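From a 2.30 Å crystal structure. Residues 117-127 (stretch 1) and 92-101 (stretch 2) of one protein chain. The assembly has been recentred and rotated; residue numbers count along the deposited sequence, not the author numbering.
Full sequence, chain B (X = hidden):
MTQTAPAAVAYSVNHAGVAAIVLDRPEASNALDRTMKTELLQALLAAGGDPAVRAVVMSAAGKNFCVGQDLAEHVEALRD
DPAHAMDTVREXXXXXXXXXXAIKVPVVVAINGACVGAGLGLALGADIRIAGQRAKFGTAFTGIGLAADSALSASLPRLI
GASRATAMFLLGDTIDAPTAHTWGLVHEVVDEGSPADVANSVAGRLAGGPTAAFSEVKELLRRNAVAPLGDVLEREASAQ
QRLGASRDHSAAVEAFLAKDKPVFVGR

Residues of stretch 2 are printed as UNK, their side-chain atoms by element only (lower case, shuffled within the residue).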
# COMPACT_ATOMS: atom_id res chain seq x y z
N GLY B 117 1.14 -19.91 8.97
CA GLY B 117 0.79 -20.65 7.78
C GLY B 117 -0.62 -20.30 7.36
O GLY B 117 -1.00 -19.13 7.37
N ALA B 118 -1.40 -21.32 7.01
CA ALA B 118 -2.81 -21.15 6.68
C ALA B 118 -3.61 -20.48 7.79
O ALA B 118 -4.66 -19.88 7.54
CB ALA B 118 -3.43 -22.49 6.36
N GLY B 119 -3.13 -20.61 9.03
CA GLY B 119 -3.77 -19.93 10.15
C GLY B 119 -3.69 -18.42 9.99
O GLY B 119 -4.66 -17.70 10.25
N LEU B 120 -2.52 -17.95 9.55
CA LEU B 120 -2.32 -16.54 9.24
C LEU B 120 -3.19 -16.14 8.04
O LEU B 120 -3.83 -15.10 8.06
CB LEU B 120 -0.84 -16.26 8.97
CG LEU B 120 -0.40 -14.80 8.83
CD1 LEU B 120 -0.74 -14.00 10.08
CD2 LEU B 120 1.10 -14.73 8.54
N GLY B 121 -3.22 -16.98 7.01
CA GLY B 121 -4.02 -16.70 5.81
C GLY B 121 -5.48 -16.50 6.16
O GLY B 121 -6.14 -15.59 5.65
N LEU B 122 -5.96 -17.35 7.05
CA LEU B 122 -7.35 -17.34 7.48
C LEU B 122 -7.62 -16.07 8.26
O LEU B 122 -8.63 -15.37 8.02
CB LEU B 122 -7.61 -18.59 8.33
CG LEU B 122 -8.99 -18.88 8.87
CD1 LEU B 122 -10.02 -19.08 7.77
CD2 LEU B 122 -8.89 -20.12 9.73
N ALA B 123 -6.71 -15.73 9.17
CA ALA B 123 -6.87 -14.51 9.96
C ALA B 123 -6.85 -13.23 9.12
O ALA B 123 -7.60 -12.29 9.41
CB ALA B 123 -5.79 -14.43 11.04
N LEU B 124 -5.99 -13.20 8.10
CA LEU B 124 -5.88 -12.00 7.26
C LEU B 124 -7.04 -11.83 6.28
O LEU B 124 -7.20 -10.75 5.70
CB LEU B 124 -4.52 -11.94 6.53
CG LEU B 124 -3.24 -12.03 7.39
CD1 LEU B 124 -2.01 -11.55 6.63
CD2 LEU B 124 -3.36 -11.29 8.71
N GLY B 125 -7.86 -12.86 6.10
CA GLY B 125 -9.09 -12.73 5.31
C GLY B 125 -10.24 -12.04 6.05
O GLY B 125 -11.24 -11.68 5.44
N ALA B 126 -10.11 -11.86 7.37
CA ALA B 126 -11.13 -11.14 8.14
C ALA B 126 -11.00 -9.65 7.90
O ALA B 126 -9.98 -9.19 7.40
CB ALA B 126 -11.01 -11.46 9.62
N ASP B 127 -12.04 -8.89 8.26
CA ASP B 127 -12.00 -7.42 8.16
C ASP B 127 -11.33 -6.75 9.36
O ASP B 127 -10.59 -5.78 9.20
CB ASP B 127 -13.42 -6.88 7.99
CG ASP B 127 -14.11 -7.44 6.77
OD1 ASP B 127 -13.52 -7.31 5.68
OD2 ASP B 127 -15.22 -8.02 6.89
N UNK B 92 -9.17 -28.03 -0.51
CA UNK B 92 -9.67 -27.57 0.80
C UNK B 92 -9.43 -26.09 1.10
O UNK B 92 -10.36 -25.38 1.46
c UNK B 92 -9.37 -29.83 1.87
c UNK B 92 -9.04 -31.99 1.62
n UNK B 92 -10.32 -31.81 1.86
n UNK B 92 -8.44 -30.81 1.61
c UNK B 92 -10.56 -30.46 2.01
c UNK B 92 -9.02 -28.38 1.92
N UNK B 93 -8.19 -25.65 0.97
CA UNK B 93 -7.83 -24.28 1.35
C UNK B 93 -8.44 -23.24 0.43
O UNK B 93 -9.01 -22.26 0.89
c UNK B 93 -5.03 -26.04 2.50
c UNK B 93 -5.73 -24.84 2.63
c UNK B 93 -4.50 -26.69 3.60
c UNK B 93 -5.38 -24.96 5.02
c UNK B 93 -5.90 -24.33 3.91
c UNK B 93 -4.68 -26.14 4.85
o UNK B 93 -4.17 -26.77 5.96
c UNK B 93 -6.31 -24.13 1.44
N UNK B 94 -8.34 -23.46 -0.88
CA UNK B 94 -8.90 -22.53 -1.84
C UNK B 94 -10.41 -22.29 -1.63
O UNK B 94 -10.82 -21.14 -1.51
c UNK B 94 -8.50 -22.91 -3.28
n UNK B 94 -6.59 -22.88 -4.81
c UNK B 94 -7.03 -22.61 -3.58
o UNK B 94 -6.30 -22.11 -2.72
N UNK B 95 -11.23 -23.35 -1.53
CA UNK B 95 -12.66 -23.09 -1.24
C UNK B 95 -12.91 -22.33 0.07
O UNK B 95 -13.81 -21.48 0.13
c UNK B 95 -13.28 -24.49 -1.18
c UNK B 95 -10.98 -24.77 -1.86
c UNK B 95 -12.36 -25.36 -1.97
N UNK B 96 -12.13 -22.63 1.11
CA UNK B 96 -12.23 -21.92 2.39
C UNK B 96 -12.00 -20.41 2.23
O UNK B 96 -12.79 -19.60 2.73
c UNK B 96 -11.25 -22.52 3.44
c UNK B 96 -11.79 -23.84 3.96
c UNK B 96 -11.00 -21.57 4.60
N UNK B 97 -10.93 -20.04 1.53
CA UNK B 97 -10.61 -18.63 1.35
C UNK B 97 -11.64 -17.91 0.49
O UNK B 97 -12.01 -16.77 0.80
c UNK B 97 -7.89 -19.66 2.58
c UNK B 97 -8.04 -18.38 1.77
c UNK B 97 -9.21 -18.46 0.77
c UNK B 97 -8.20 -17.18 2.68
N UNK B 98 -12.15 -18.58 -0.54
CA UNK B 98 -13.22 -18.01 -1.36
C UNK B 98 -14.50 -17.85 -0.55
O UNK B 98 -15.18 -16.84 -0.66
c UNK B 98 -12.22 -19.03 -3.46
c UNK B 98 -12.46 -19.17 -4.94
c UNK B 98 -13.47 -18.85 -2.62
o UNK B 98 -12.69 -18.14 -5.62
o UNK B 98 -12.38 -20.31 -5.45
N UNK B 99 -14.81 -18.85 0.28
CA UNK B 99 -16.01 -18.81 1.11
C UNK B 99 -15.92 -17.67 2.12
O UNK B 99 -16.90 -16.97 2.37
c UNK B 99 -16.23 -20.14 1.80
N UNK B 100 -14.75 -17.49 2.71
CA UNK B 100 -14.51 -16.37 3.61
C UNK B 100 -14.68 -15.05 2.84
O UNK B 100 -15.42 -14.16 3.26
c UNK B 100 -11.29 -15.81 5.81
c UNK B 100 -13.12 -16.48 4.24
c UNK B 100 -12.63 -15.39 5.20
c UNK B 100 -13.62 -15.06 6.30
N UNK B 101 -14.05 -14.96 1.68
CA UNK B 101 -14.15 -13.75 0.86
C UNK B 101 -15.60 -13.43 0.46
O UNK B 101 -15.98 -12.26 0.41
o UNK B 101 -12.84 -11.63 -1.03
c UNK B 101 -13.41 -12.71 -1.33
c UNK B 101 -13.27 -13.89 -0.39
o UNK B 101 -14.10 -12.87 -2.36

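Position 92 carries one carbon followed by a five-membered ring of three carbons and two nitrogens, out of reach of stretch 1; this is His-92. At position 93 one carbon leads to a six-carbon ring bearing a single oxygen. A ring carbon lies against the methyl of Ala-118, and the pattern is that of tyrosine: in Tyr-93, CE2 is 3.4 Å from Ala-118 CB, the ring meeting the methyl obliquely, while its hydroxyl is hydrogen-bonded elsewhere in the structure.

Position 94 has two carbons, the second carrying one oxygen and one nitrogen, and does not reach stretch 1; it is Asn-94. At position 95 three carbons close a ring onto the backbone nitrogen, which identifies Pro-95. Its nitrogen has no hydrogen to donate, so the helix is kinked here, and the ring stays clear of stretch 1.

Position 96 shows one carbon bearing two more, a fork at the first atom, with one branch close to Leu-122. This is Val-96, whose CG1 lies 4.1 Å from Leu-122 CD1. Position 97 has four carbons forked at the second, and one terminal carbon approaches the backbone of Gly-121. The fork fits leucine, and Leu-97 CD1 sits 3.9 Å from Gly-121 O; although its CA-to-CB bond points sideways, the end of the side chain comes nearer.

Three carbons, the last carrying two oxygens, mark position 98 as Glu-98, exposed and remote from stretch 1. The single carbon at position 99 makes it Ala-99, also out of reach. Position 100 again has four carbons forked at the second; its CA-to-CB bond points toward stretch 1, and one terminal carbon touches both Leu-122 and Gly-125. It is Leu-100: CD2 approaches Leu-122 O at 3.5 Å, Gly-125 CA at 3.8 Å and Leu-122 CD1 at 4.0 Å. At position 101 two carbons, the second with two oxygens, give Asp-101, whose CA-to-CB bond points away.

The two helices run nearly parallel, at 18°, with axes 10.5 Å apart at closest approach. No hydrogen bond joins the stretches; the contact rests on apolar packing, burying 293 Å² in total. Tyr-93, Val-96, Leu-97 and Leu-100 follow the spacing of helical turns and so line one side of their helix. Opposite them, glycine makes room: an ideal CB on Gly-125 would lie 2.6 Å from Leu-100 CD2, a clash, so the bare backbone lets that leucine settle against it. Leu-122 CD1 touches both Val-96 CG1 and Leu-100 CD2, a methyl shared by successive turns of the facing helix.

Stretch 2 92-101: HYNPVLEALD
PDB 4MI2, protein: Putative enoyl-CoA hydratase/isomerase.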